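Local coordinates for phosphatidylserine synthase (Haemophilus influenzae, PDB 3HSI), which is an enzyme of the phospholipase D superfamily, whose members build an active-site cleft between two similar alpha/beta halves, at residues Val140-Gly145 against Gly379-Pro384; Thr278-Phe283 against Ala310-Ile315; Gln319-Ala324 against Gln439-Lys444; Gly325-Leu330 against Lys452-Ile457; Tyr331-Arg336 against Asn432-Pro437. One frame throughout, in Å; residues are numbered along the deposited sequence.

Contact 1: Val140-Gly145 against Gly379-Pro384; sequences VLHVKG and GNNLNP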
# COMPACT_ATOMS: atom_id res chain seq x y z
N VAL C 140 4.45 10.02 -1.96
CA VAL C 140 5.05 11.25 -2.52
C VAL C 140 5.64 12.18 -1.44
O VAL C 140 5.37 12.04 -0.23
CB VAL C 140 4.00 12.06 -3.37
CG1 VAL C 140 3.40 11.18 -4.47
CG2 VAL C 140 2.88 12.57 -2.49
N LEU C 141 6.43 13.14 -1.90
CA LEU C 141 7.03 14.10 -1.04
C LEU C 141 6.00 15.15 -0.63
O LEU C 141 5.58 15.99 -1.42
CB LEU C 141 8.23 14.74 -1.75
CG LEU C 141 8.97 15.85 -0.97
CD1 LEU C 141 9.71 15.25 0.24
CD2 LEU C 141 9.94 16.58 -1.90
N HIS C 142 5.55 15.08 0.62
CA HIS C 142 4.63 16.09 1.14
C HIS C 142 5.27 16.92 2.25
O HIS C 142 4.57 17.63 2.96
CB HIS C 142 3.38 15.43 1.70
CG HIS C 142 2.29 15.18 0.70
ND1 HIS C 142 1.86 16.14 -0.19
CD2 HIS C 142 1.47 14.11 0.52
CE1 HIS C 142 0.86 15.67 -0.91
NE2 HIS C 142 0.60 14.44 -0.50
N VAL C 143 6.58 16.81 2.43
CA VAL C 143 7.32 17.69 3.33
C VAL C 143 7.21 19.14 2.80
O VAL C 143 7.36 19.36 1.58
CB VAL C 143 8.82 17.25 3.37
CG1 VAL C 143 9.73 18.35 4.01
CG2 VAL C 143 8.95 15.91 4.09
N LYS C 144 6.94 20.09 3.69
CA LYS C 144 6.79 21.50 3.33
C LYS C 144 7.86 22.37 3.95
O LYS C 144 8.55 21.96 4.88
CB LYS C 144 5.43 22.05 3.78
CG LYS C 144 4.24 21.18 3.45
CD LYS C 144 4.02 21.06 1.94
CE LYS C 144 2.98 19.97 1.61
NZ LYS C 144 2.76 19.89 0.13
N GLY C 145 7.99 23.59 3.44
CA GLY C 145 8.93 24.54 4.03
C GLY C 145 9.79 25.15 2.96
O GLY C 145 10.26 24.45 2.07
N GLY C 379 1.62 20.02 6.39
CA GLY C 379 1.16 19.71 5.06
C GLY C 379 0.33 18.44 5.06
O GLY C 379 -0.13 18.01 4.01
N ASN C 380 0.10 17.87 6.24
CA ASN C 380 -0.62 16.58 6.36
C ASN C 380 -2.14 16.75 6.06
O ASN C 380 -2.83 17.54 6.70
CB ASN C 380 -0.34 15.97 7.75
CG ASN C 380 -0.88 14.56 7.92
OD1 ASN C 380 -2.01 14.24 7.55
ND2 ASN C 380 -0.06 13.71 8.50
N ASN C 381 -2.63 16.03 5.06
CA ASN C 381 -4.03 16.09 4.64
C ASN C 381 -4.95 15.34 5.59
O ASN C 381 -6.17 15.29 5.37
CB ASN C 381 -4.22 15.49 3.23
CG ASN C 381 -3.64 16.36 2.14
OD1 ASN C 381 -3.75 17.58 2.18
ND2 ASN C 381 -3.05 15.74 1.13
N LEU C 382 -4.41 14.75 6.65
CA LEU C 382 -5.28 14.04 7.59
C LEU C 382 -6.12 12.97 6.88
O LEU C 382 -7.35 12.86 7.10
CB LEU C 382 -6.17 15.02 8.35
CG LEU C 382 -5.34 16.00 9.21
CD1 LEU C 382 -6.20 17.16 9.76
CD2 LEU C 382 -4.67 15.22 10.34
N ASN C 383 -5.46 12.18 6.04
CA ASN C 383 -6.10 11.08 5.32
C ASN C 383 -5.30 9.77 5.44
O ASN C 383 -4.15 9.82 5.85
CB ASN C 383 -6.34 11.48 3.85
CG ASN C 383 -5.06 11.77 3.07
OD1 ASN C 383 -3.93 11.71 3.59
ND2 ASN C 383 -5.24 12.08 1.81
N PRO C 384 -5.88 8.61 5.09
CA PRO C 384 -5.09 7.38 5.17
C PRO C 384 -3.75 7.34 4.39
O PRO C 384 -2.83 6.67 4.86
CB PRO C 384 -6.04 6.31 4.63
CG PRO C 384 -7.43 6.91 4.99
CD PRO C 384 -7.26 8.33 4.64
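Lys144 lays its aliphatic chain over the alpha carbon of Gly379, and this apolar touch is the nearest approach of the two segments. CG stands 3.8 Å from Gly379 CA and CE 3.9 Å from the same atom. A bend at chi2 (-66°), followed by two extended torsions, runs the lysine alongside the backbone there, and the bare glycine leaves room for it. The polar approach is looser: His142 NE2 and Asn381 ND2 are 4.2 Å apart, the amide nitrogen standing obliquely to the imidazole, with no hydrogen bond joining the segments. His142 and Lys144 supply the His-x-Lys signature of the phospholipase D (HKD) motif, which probably places the 379-384 loop at the border of the active site. From just before that short strand, Val140 CG2 lies over one face of the His142 ring, offset toward its rim, 3.5 Å above the plane. The hydrogen bonds that shape the loop lie outside the interface. Asn380 OD1 accepts from Leu382 N at 2.6 Å, in the carbonyl plane, which makes an Asx turn. Lys366 NZ holds both Asn381 OD1 and Gly379 O, fixing the amide that faces His142, while Lys144 NZ has a weak bond to Gly156 O.

Contact 2: Thr278-Phe283 against Ala310-Ile315; sequences TPYFNF and ANDFYI
Tyr280 reaches across to Asn311 and Asp312 and carries nearly all of the contact. Its CB packs against the ring of Tyr331, on helix 327-341, and from there the aromatic ring runs out toward the 310-315 loop, with chi1 at an unusual -31°. Pro279 CB sits over the centre of one ring face, 3.8 Å above the plane. At the ring edge, CD1 lies only 3.1 Å from Asn311 ND2 and CE1 is 3.2 Å from the same nitrogen, so the amide meets two ring carbons near the ring plane while its own plane is turned 49° from the ring. The hydroxyl at the tip is 4.0 Å from Asp312 OD1, a distant neighbour whose firm partner is Arg171, through a salt bridge. The other amide atom helps to fix the asparagine: OD1 accepts from Phe313 N at 2.8 Å, on a lone pair in the carbonyl plane. The two loops follow neighbouring parallel strands, 273-277 and 300-306, linked through helix 285-296. The tyrosine thus bridges the loops at the carboxyl ends of a beta-alpha-beta crossover, against an Asx turn merged with a type I beta turn spanning Asn311 to Tyr314.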
# COMPACT_ATOMS: atom_id res chain seq x y z
N THR C 278 -9.22 20.42 6.80
CA THR C 278 -8.75 19.38 5.90
C THR C 278 -9.37 19.71 4.54
O THR C 278 -10.53 20.20 4.49
CB THR C 278 -9.16 17.94 6.43
OG1 THR C 278 -8.66 16.94 5.55
CG2 THR C 278 -10.65 17.76 6.50
N PRO C 279 -8.63 19.45 3.44
CA PRO C 279 -9.19 19.68 2.09
C PRO C 279 -10.41 18.82 1.79
O PRO C 279 -11.46 19.35 1.40
CB PRO C 279 -8.04 19.31 1.17
CG PRO C 279 -6.82 19.27 2.06
CD PRO C 279 -7.28 18.87 3.38
N TYR C 280 -10.27 17.51 1.99
CA TYR C 280 -11.33 16.51 1.73
C TYR C 280 -11.73 15.92 3.06
O TYR C 280 -10.88 15.67 3.89
CB TYR C 280 -10.83 15.36 0.81
CG TYR C 280 -9.77 15.81 -0.18
CD1 TYR C 280 -10.12 16.58 -1.29
CD2 TYR C 280 -8.41 15.55 0.04
CE1 TYR C 280 -9.15 17.05 -2.19
CE2 TYR C 280 -7.43 16.01 -0.85
CZ TYR C 280 -7.81 16.76 -1.98
OH TYR C 280 -6.87 17.24 -2.88
N PHE C 281 -13.02 15.65 3.25
CA PHE C 281 -13.44 14.87 4.39
C PHE C 281 -13.08 13.40 4.22
O PHE C 281 -13.88 12.62 3.69
CB PHE C 281 -14.94 15.01 4.62
CG PHE C 281 -15.38 14.42 5.89
CD1 PHE C 281 -15.20 15.12 7.09
CD2 PHE C 281 -15.95 13.16 5.92
CE1 PHE C 281 -15.61 14.60 8.28
CE2 PHE C 281 -16.36 12.61 7.12
CZ PHE C 281 -16.19 13.32 8.30
N ASN C 282 -11.90 13.02 4.69
CA ASN C 282 -11.45 11.61 4.52
C ASN C 282 -10.45 11.22 5.60
O ASN C 282 -9.31 10.91 5.28
CB ASN C 282 -10.83 11.38 3.11
CG ASN C 282 -10.50 9.91 2.82
OD1 ASN C 282 -11.24 9.01 3.21
ND2 ASN C 282 -9.38 9.66 2.13
N PHE C 283 -10.89 11.23 6.87
CA PHE C 283 -9.99 10.95 8.01
C PHE C 283 -9.60 9.48 8.06
O PHE C 283 -10.40 8.61 7.72
CB PHE C 283 -10.61 11.38 9.36
CG PHE C 283 -10.80 12.85 9.49
CD1 PHE C 283 -9.71 13.70 9.51
CD2 PHE C 283 -12.07 13.39 9.62
CE1 PHE C 283 -9.89 15.11 9.60
CE2 PHE C 283 -12.25 14.77 9.73
CZ PHE C 283 -11.16 15.64 9.71
N ALA C 310 -15.53 23.33 -4.39
CA ALA C 310 -14.18 23.83 -4.07
C ALA C 310 -13.06 22.76 -4.11
O ALA C 310 -11.92 23.00 -3.75
CB ALA C 310 -14.22 24.54 -2.74
N ASN C 311 -13.41 21.55 -4.52
CA ASN C 311 -12.45 20.46 -4.74
C ASN C 311 -11.92 20.59 -6.16
O ASN C 311 -12.68 20.88 -7.08
CB ASN C 311 -13.20 19.14 -4.59
CG ASN C 311 -12.29 17.93 -4.66
OD1 ASN C 311 -11.79 17.55 -5.73
ND2 ASN C 311 -12.08 17.31 -3.52
N ASP C 312 -10.62 20.39 -6.39
CA ASP C 312 -10.11 20.55 -7.77
C ASP C 312 -10.43 19.42 -8.80
O ASP C 312 -10.11 19.54 -9.99
CB ASP C 312 -8.63 20.92 -7.80
CG ASP C 312 -7.77 19.89 -7.12
OD1 ASP C 312 -8.00 19.61 -5.91
OD2 ASP C 312 -6.84 19.37 -7.79
N PHE C 313 -11.05 18.33 -8.33
CA PHE C 313 -11.53 17.27 -9.24
C PHE C 313 -12.96 17.51 -9.67
O PHE C 313 -13.47 16.78 -10.52
CB PHE C 313 -11.44 15.90 -8.59
CG PHE C 313 -10.04 15.43 -8.39
CD1 PHE C 313 -9.32 14.86 -9.43
CD2 PHE C 313 -9.43 15.55 -7.14
CE1 PHE C 313 -8.02 14.42 -9.25
CE2 PHE C 313 -8.12 15.10 -6.95
CZ PHE C 313 -7.42 14.54 -8.01
N TYR C 314 -13.61 18.50 -9.05
CA TYR C 314 -14.98 18.85 -9.41
C TYR C 314 -15.05 19.22 -10.90
O TYR C 314 -14.19 19.94 -11.38
CB TYR C 314 -15.54 19.97 -8.51
CG TYR C 314 -16.98 20.32 -8.83
CD1 TYR C 314 -17.29 21.46 -9.57
CD2 TYR C 314 -18.02 19.48 -8.44
CE1 TYR C 314 -18.63 21.79 -9.89
CE2 TYR C 314 -19.37 19.81 -8.76
CZ TYR C 314 -19.64 20.96 -9.49
OH TYR C 314 -20.96 21.30 -9.81
N ILE C 315 -16.04 18.70 -11.62
CA ILE C 315 -16.29 19.12 -12.99
C ILE C 315 -17.72 19.66 -13.06
O ILE C 315 -18.66 18.92 -12.81
CB ILE C 315 -16.20 17.97 -14.04
CG1 ILE C 315 -14.90 17.18 -13.91
CG2 ILE C 315 -16.31 18.53 -15.46
CD1 ILE C 315 -15.01 15.81 -14.53

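Contact 3: Gln319-Ala324 against Gln439-Lys444; sequences QPFKMA and QKLLKK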
# COMPACT_ATOMS: atom_id res chain seq x y z
N GLN C 319 -20.16 20.39 -18.26
CA GLN C 319 -18.96 19.94 -18.94
C GLN C 319 -18.98 18.43 -19.08
O GLN C 319 -19.78 17.77 -18.39
CB GLN C 319 -17.72 20.39 -18.19
CG GLN C 319 -17.59 21.88 -18.12
CD GLN C 319 -16.15 22.33 -17.98
OE1 GLN C 319 -15.56 22.26 -16.91
NE2 GLN C 319 -15.59 22.83 -19.08
N PRO C 320 -18.12 17.87 -19.96
CA PRO C 320 -18.09 16.41 -20.10
C PRO C 320 -17.51 15.72 -18.85
O PRO C 320 -16.46 16.11 -18.35
CB PRO C 320 -17.19 16.19 -21.33
CG PRO C 320 -16.32 17.42 -21.40
CD PRO C 320 -17.16 18.54 -20.86
N PHE C 321 -18.21 14.70 -18.37
CA PHE C 321 -17.81 14.01 -17.14
C PHE C 321 -16.62 13.06 -17.33
O PHE C 321 -16.58 12.27 -18.27
CB PHE C 321 -19.01 13.25 -16.54
CG PHE C 321 -18.69 12.56 -15.24
CD1 PHE C 321 -18.56 13.29 -14.06
CD2 PHE C 321 -18.49 11.18 -15.21
CE1 PHE C 321 -18.26 12.65 -12.85
CE2 PHE C 321 -18.18 10.53 -14.01
CZ PHE C 321 -18.07 11.26 -12.83
N LYS C 322 -15.65 13.15 -16.41
CA LYS C 322 -14.57 12.17 -16.27
C LYS C 322 -14.67 11.50 -14.88
O LYS C 322 -15.22 12.09 -13.93
CB LYS C 322 -13.21 12.84 -16.46
N MSE C 323 -14.13 10.28 -14.78
CA MSE C 323 -14.22 9.47 -13.55
C MSE C 323 -13.78 10.19 -12.29
O MSE C 323 -14.46 10.11 -11.28
CB MSE C 323 -13.44 8.16 -13.68
CG MSE C 323 -14.29 6.95 -13.84
SE MSE C 323 -13.22 5.29 -13.89
CE MSE C 323 -12.34 5.37 -12.16
N ALA C 324 -12.66 10.90 -12.35
CA ALA C 324 -12.14 11.57 -11.16
C ALA C 324 -13.12 12.62 -10.60
O ALA C 324 -13.02 13.03 -9.46
CB ALA C 324 -10.79 12.21 -11.44
N GLN C 439 -23.83 9.16 -9.90
CA GLN C 439 -24.69 8.17 -9.26
C GLN C 439 -24.29 6.75 -9.64
O GLN C 439 -24.13 5.91 -8.77
CB GLN C 439 -26.17 8.41 -9.61
CG GLN C 439 -26.70 9.74 -9.16
CD GLN C 439 -28.22 9.82 -9.20
OE1 GLN C 439 -28.78 10.86 -9.51
NE2 GLN C 439 -28.88 8.72 -8.87
N LYS C 440 -24.12 6.52 -10.94
CA LYS C 440 -23.79 5.20 -11.46
C LYS C 440 -22.48 4.74 -10.84
O LYS C 440 -22.37 3.62 -10.33
CB LYS C 440 -23.59 5.26 -12.98
CG LYS C 440 -24.86 5.17 -13.83
CD LYS C 440 -24.47 4.91 -15.30
CE LYS C 440 -25.68 4.94 -16.22
NZ LYS C 440 -26.50 6.20 -16.03
N LEU C 441 -21.50 5.63 -10.90
CA LEU C 441 -20.17 5.33 -10.47
C LEU C 441 -20.14 5.00 -8.98
O LEU C 441 -19.59 3.97 -8.60
CB LEU C 441 -19.26 6.52 -10.78
CG LEU C 441 -17.76 6.26 -10.87
CD1 LEU C 441 -17.48 4.96 -11.61
CD2 LEU C 441 -17.12 7.43 -11.60
N LEU C 442 -20.75 5.86 -8.16
CA LEU C 442 -20.72 5.68 -6.71
C LEU C 442 -21.40 4.37 -6.30
O LEU C 442 -20.92 3.66 -5.43
CB LEU C 442 -21.32 6.88 -5.98
CG LEU C 442 -20.53 8.21 -5.99
CD1 LEU C 442 -21.35 9.33 -5.35
CD2 LEU C 442 -19.13 8.12 -5.33
N LYS C 443 -22.52 4.06 -6.97
CA LYS C 443 -23.22 2.80 -6.75
C LYS C 443 -22.35 1.62 -7.10
O LYS C 443 -22.30 0.65 -6.35
CB LYS C 443 -24.50 2.74 -7.58
CG LYS C 443 -25.71 3.15 -6.81
CD LYS C 443 -26.63 3.98 -7.67
CE LYS C 443 -27.86 4.43 -6.89
NZ LYS C 443 -28.35 5.78 -7.37
N LYS C 444 -21.68 1.69 -8.25
CA LYS C 444 -20.80 0.62 -8.70
C LYS C 444 -19.67 0.36 -7.68
O LYS C 444 -19.41 -0.79 -7.28
CB LYS C 444 -20.21 0.97 -10.07
CG LYS C 444 -21.04 0.53 -11.28
CD LYS C 444 -20.57 1.19 -12.60
CE LYS C 444 -19.14 1.72 -12.51
NZ LYS C 444 -18.46 1.81 -13.84
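Leu441 presses one methyl, CD2, into the bend of the 319-324 loop, and the close packing is confined to that branch. Selenomethionine Met323 meets it with CG at 3.6 Å, the two side chains crossing at about a right angle, and Met323 O lies 3.8 Å from the same CD2. Phe321 closes in with its ring edge: CE2 and CZ are each 4.1 Å from Leu441 CD2, which lies near the ring plane. With CG anti to the backbone N (chi1 -159°), the leucine is directed from helix 436-447 to this spot, where Ala326 also touches it. Helix 436-447 thus packs, through one leucine, on the loop and short 3-10 turn leading into helix 327-341. Away from the methyl the contact thins quickly. Lys440 and Lys443, on the same helix, are exposed, as are Gln319 and Pro320 at the start of the loop. The border on the Met323 side is covered by protein instead: Phe445 of the second subunit packs on Met323, and Leu441 of that subunit touches Lys444.

Contact 4: Gly325-Leu330 against Lys452-Ile457; sequences GALPYL and KLVKMI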
# COMPACT_ATOMS: atom_id res chain seq x y z
N GLY C 325 -14.07 13.02 -11.43
CA GLY C 325 -15.03 14.05 -11.07
C GLY C 325 -16.07 13.50 -10.12
O GLY C 325 -16.93 14.24 -9.67
N ALA C 326 -15.99 12.21 -9.81
CA ALA C 326 -16.87 11.63 -8.81
C ALA C 326 -16.26 11.79 -7.40
O ALA C 326 -16.97 11.69 -6.41
CB ALA C 326 -17.15 10.17 -9.13
N LEU C 327 -14.96 12.05 -7.32
CA LEU C 327 -14.30 12.11 -6.02
C LEU C 327 -14.91 13.11 -5.06
O LEU C 327 -15.19 12.73 -3.92
CB LEU C 327 -12.77 12.31 -6.12
CG LEU C 327 -11.92 11.19 -6.74
CD1 LEU C 327 -10.44 11.58 -6.72
CD2 LEU C 327 -12.11 9.85 -6.04
N PRO C 328 -15.12 14.38 -5.48
CA PRO C 328 -15.76 15.33 -4.51
C PRO C 328 -17.13 14.87 -3.96
O PRO C 328 -17.54 15.23 -2.84
CB PRO C 328 -15.91 16.64 -5.31
CG PRO C 328 -15.24 16.42 -6.65
CD PRO C 328 -14.92 14.96 -6.82
N TYR C 329 -17.83 14.05 -4.73
CA TYR C 329 -19.13 13.52 -4.33
C TYR C 329 -19.01 12.38 -3.36
O TYR C 329 -19.86 12.23 -2.45
CB TYR C 329 -19.90 13.03 -5.55
CG TYR C 329 -20.35 14.12 -6.49
CD1 TYR C 329 -21.62 14.66 -6.38
CD2 TYR C 329 -19.51 14.61 -7.49
CE1 TYR C 329 -22.08 15.65 -7.27
CE2 TYR C 329 -19.94 15.61 -8.38
CZ TYR C 329 -21.24 16.11 -8.26
OH TYR C 329 -21.68 17.09 -9.09
N LEU C 330 -18.01 11.53 -3.60
CA LEU C 330 -17.64 10.52 -2.62
C LEU C 330 -17.35 11.16 -1.23
O LEU C 330 -17.88 10.69 -0.21
CB LEU C 330 -16.45 9.68 -3.11
CG LEU C 330 -15.95 8.57 -2.16
CD1 LEU C 330 -17.06 7.57 -1.77
CD2 LEU C 330 -14.76 7.83 -2.76
N LYS C 452 -13.90 2.06 -0.51
CA LYS C 452 -12.97 1.92 0.60
C LYS C 452 -11.51 1.99 0.13
O LYS C 452 -10.68 2.66 0.77
CB LYS C 452 -13.24 0.63 1.35
N LEU C 453 -11.22 1.35 -1.01
CA LEU C 453 -9.89 1.41 -1.64
C LEU C 453 -9.51 2.84 -2.05
O LEU C 453 -8.39 3.29 -1.81
CB LEU C 453 -9.83 0.47 -2.83
CG LEU C 453 -8.50 0.22 -3.56
CD1 LEU C 453 -7.40 -0.15 -2.58
CD2 LEU C 453 -8.68 -0.91 -4.60
N VAL C 454 -10.45 3.53 -2.66
CA VAL C 454 -10.28 4.92 -3.04
C VAL C 454 -9.89 5.81 -1.84
O VAL C 454 -8.95 6.60 -1.93
CB VAL C 454 -11.53 5.48 -3.71
CG1 VAL C 454 -11.30 6.90 -4.11
CG2 VAL C 454 -11.91 4.61 -4.91
N LYS C 455 -10.62 5.66 -0.73
CA LYS C 455 -10.33 6.39 0.51
C LYS C 455 -8.93 6.11 1.07
O LYS C 455 -8.25 7.03 1.50
CB LYS C 455 -11.36 6.09 1.60
CG LYS C 455 -12.74 6.61 1.32
CD LYS C 455 -13.60 6.37 2.55
CE LYS C 455 -14.86 5.63 2.19
NZ LYS C 455 -15.85 5.67 3.31
N MSE C 456 -8.52 4.84 1.09
CA MSE C 456 -7.20 4.46 1.62
C MSE C 456 -6.02 4.87 0.76
O MSE C 456 -4.92 5.09 1.27
CB MSE C 456 -7.12 2.96 1.86
CG MSE C 456 -7.83 2.51 3.11
SE MSE C 456 -7.97 0.58 3.16
CE MSE C 456 -8.46 0.17 1.30
N ILE C 457 -6.22 4.99 -0.55
CA ILE C 457 -5.08 5.25 -1.42
C ILE C 457 -5.11 6.59 -2.13
O ILE C 457 -4.09 7.06 -2.57
CB ILE C 457 -4.86 4.13 -2.43
CG1 ILE C 457 -4.98 2.76 -1.75
CG2 ILE C 457 -3.48 4.27 -3.06
CD1 ILE C 457 -4.77 1.61 -2.68
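Val454 points CG1 between the ends of Leu327 and Leu330, one turn apart on helix 327-341. The methyl lies 3.6 Å from Leu327 CD2 and 3.8 Å from Leu330 CD2, so a single branch of the valine serves both leucines, each of which it meets obliquely. Their different torsions bring the two methyls together: Leu327 carries CG beside its backbone N (chi1 -66°), whereas Leu330 has CG opposite that atom (chi1 -180°) and heads more directly at the other helix. Val454 CG1 faces helix 327-341, and CG2 stands back from the leucine methyls. Leu330 CD2 reaches further in, to 4.1 Å from Val454 CB, while Leu327 stops at the methyl. Beside them Lys455 runs past Leu330 at a looser distance (Lys455 CG 4.7 Å from Leu330 CD2), and its NZ is bonded to Asn334 OD1, one turn on along the first helix. Phe445 packs on Val454 and Leu442 on Leu330, so helix 436-447 shares this apolar seam. Residues on other parts of helix 450-457, Leu453 and Ile457, touch Ile457 of the second subunit. This is side-chain packing of the C-terminal helix on a helix of the PLD-like domain, beside the subunit interface.

Contact 5: Tyr331-Arg336 against Asn432-Pro437; sequences YESNLR and NQYPEP
Ser333 and Tyr434 bring the backbones closest, with CA atoms still 10.4 Å apart, so the helical 331-336 segment and the 432-437 segment, which leads from a 3-10 turn into a helix, meet mainly through side chains. Tyr434 spans the gap and ends in a hydrogen bond: its OH donates to Glu332 OE2 at 2.8 Å. The oxygen receives it on the anti lone pair, away from OE1, and the carboxylate and phenol planes are only 22° apart. The same OE2 also lies close to the ring edge, 3.3 Å from Tyr434 CE1. An extended glutamate chain, with CG anti to the backbone N (chi1 -162°), carries the carboxylate out to the phenol. Its other oxygen, OE1, forms a salt bridge with Lys308, so each oxygen of this buried group has a polar partner; together they probably favour the charged form. Ser333 approaches with N and CB, each 3.9 Å from Tyr434 OH, while its hydroxyl is bound to Tyr329 O and Leu330 O in its own helix. Tyr329 meets the Tyr434 ring edge-to-face, and Leu442 touches it as well. Pro435 follows as the N-cap residue of helix 436-447. The tyrosine thereby ties the start of that helix to helix 327-341, and through Glu332 and Lys308 to the loop leaving strand 300-306.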
# COMPACT_ATOMS: atom_id res chain seq x y z
N TYR C 331 -16.54 12.22 -1.21
CA TYR C 331 -16.21 12.90 0.06
C TYR C 331 -17.41 13.55 0.68
O TYR C 331 -17.57 13.47 1.88
CB TYR C 331 -15.08 13.94 -0.09
CG TYR C 331 -13.80 13.30 -0.57
CD1 TYR C 331 -13.38 12.10 -0.04
CD2 TYR C 331 -13.04 13.88 -1.59
CE1 TYR C 331 -12.22 11.48 -0.49
CE2 TYR C 331 -11.87 13.26 -2.05
CZ TYR C 331 -11.47 12.07 -1.48
OH TYR C 331 -10.33 11.43 -1.91
N GLU C 332 -18.25 14.19 -0.13
CA GLU C 332 -19.42 14.84 0.42
C GLU C 332 -20.33 13.79 1.04
O GLU C 332 -20.83 13.99 2.15
CB GLU C 332 -20.18 15.60 -0.66
CG GLU C 332 -21.16 16.64 -0.10
CD GLU C 332 -22.07 17.26 -1.18
OE1 GLU C 332 -22.13 18.51 -1.25
OE2 GLU C 332 -22.71 16.52 -1.97
N SER C 333 -20.54 12.67 0.37
CA SER C 333 -21.50 11.73 0.94
C SER C 333 -20.96 11.07 2.22
O SER C 333 -21.74 10.74 3.11
CB SER C 333 -22.03 10.72 -0.09
OG SER C 333 -20.99 10.15 -0.80
N ASN C 334 -19.64 10.96 2.33
CA ASN C 334 -19.02 10.54 3.57
C ASN C 334 -19.22 11.58 4.71
O ASN C 334 -19.54 11.22 5.85
CB ASN C 334 -17.55 10.10 3.35
CG ASN C 334 -17.46 8.62 2.86
OD1 ASN C 334 -17.93 7.71 3.54
ND2 ASN C 334 -16.89 8.40 1.69
N LEU C 335 -19.05 12.85 4.38
CA LEU C 335 -19.44 13.94 5.28
C LEU C 335 -20.93 13.88 5.67
O LEU C 335 -21.29 14.00 6.84
CB LEU C 335 -19.13 15.28 4.63
CG LEU C 335 -19.42 16.47 5.52
CD1 LEU C 335 -18.52 16.42 6.78
CD2 LEU C 335 -19.18 17.73 4.73
N ARG C 336 -21.80 13.67 4.69
CA ARG C 336 -23.23 13.59 5.01
C ARG C 336 -23.53 12.48 6.03
O ARG C 336 -24.32 12.68 6.96
CB ARG C 336 -24.10 13.45 3.76
CG ARG C 336 -25.57 13.87 3.98
CD ARG C 336 -26.33 13.78 2.67
NE ARG C 336 -27.70 14.28 2.76
CZ ARG C 336 -28.75 13.53 3.05
NH1 ARG C 336 -28.59 12.24 3.30
NH2 ARG C 336 -29.96 14.07 3.09
N ASN C 432 -29.45 11.14 -5.00
CA ASN C 432 -30.44 11.34 -6.07
C ASN C 432 -30.34 12.72 -6.72
O ASN C 432 -30.78 12.91 -7.86
CB ASN C 432 -31.87 11.10 -5.57
N GLN C 433 -29.80 13.69 -6.01
CA GLN C 433 -29.61 15.01 -6.58
C GLN C 433 -28.28 15.11 -7.36
O GLN C 433 -27.98 16.14 -7.96
CB GLN C 433 -29.69 16.07 -5.49
N TYR C 434 -27.49 14.03 -7.36
CA TYR C 434 -26.20 14.02 -8.07
C TYR C 434 -26.36 13.76 -9.57
O TYR C 434 -27.29 13.07 -9.98
CB TYR C 434 -25.29 12.93 -7.49
CG TYR C 434 -24.72 13.20 -6.11
CD1 TYR C 434 -24.86 14.46 -5.49
CD2 TYR C 434 -24.03 12.20 -5.44
CE1 TYR C 434 -24.32 14.69 -4.20
CE2 TYR C 434 -23.48 12.41 -4.18
CZ TYR C 434 -23.62 13.64 -3.57
OH TYR C 434 -23.05 13.80 -2.33
N PRO C 435 -25.42 14.26 -10.39
CA PRO C 435 -25.43 13.92 -11.81
C PRO C 435 -25.49 12.41 -12.02
O PRO C 435 -24.87 11.64 -11.26
CB PRO C 435 -24.10 14.47 -12.32
CG PRO C 435 -23.89 15.68 -11.48
CD PRO C 435 -24.38 15.28 -10.10
N GLU C 436 -26.23 12.00 -13.04
CA GLU C 436 -26.50 10.59 -13.33
C GLU C 436 -25.25 9.71 -13.48
O GLU C 436 -25.28 8.57 -13.03
CB GLU C 436 -27.44 10.44 -14.57
N PRO C 437 -24.16 10.21 -14.11
CA PRO C 437 -22.94 9.39 -14.22
C PRO C 437 -22.21 9.23 -12.88
O PRO C 437 -21.55 8.21 -12.65
CB PRO C 437 -22.07 10.14 -15.24
CG PRO C 437 -22.66 11.46 -15.42
CD PRO C 437 -24.06 11.46 -14.90

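Overall arrangement
Contact 1 lies deepest, near the chain's centre and probably beside the active site, and pairs a lysine-glycine touch with a loose polar approach, without a hydrogen bond across. Contact 2 touches it, through Asn381 O and Thr278 OG1, and is only partly buried. Contacts 3, 4 and 5 gather farther out around two shared elements: helix 327-341 serves contacts 4 and 5, and helix 436-447 runs through contact 3 from the 432-437 segment of contact 5. Apolar methyl packing marks contacts 3 and 4, both of which touch the second subunit, whereas contact 5, buried but far from the centre, relies on a phenol-carboxylate bond. Lys455 links the groups, reaching Asn282 of contact 2 and Asn334 of contact 5.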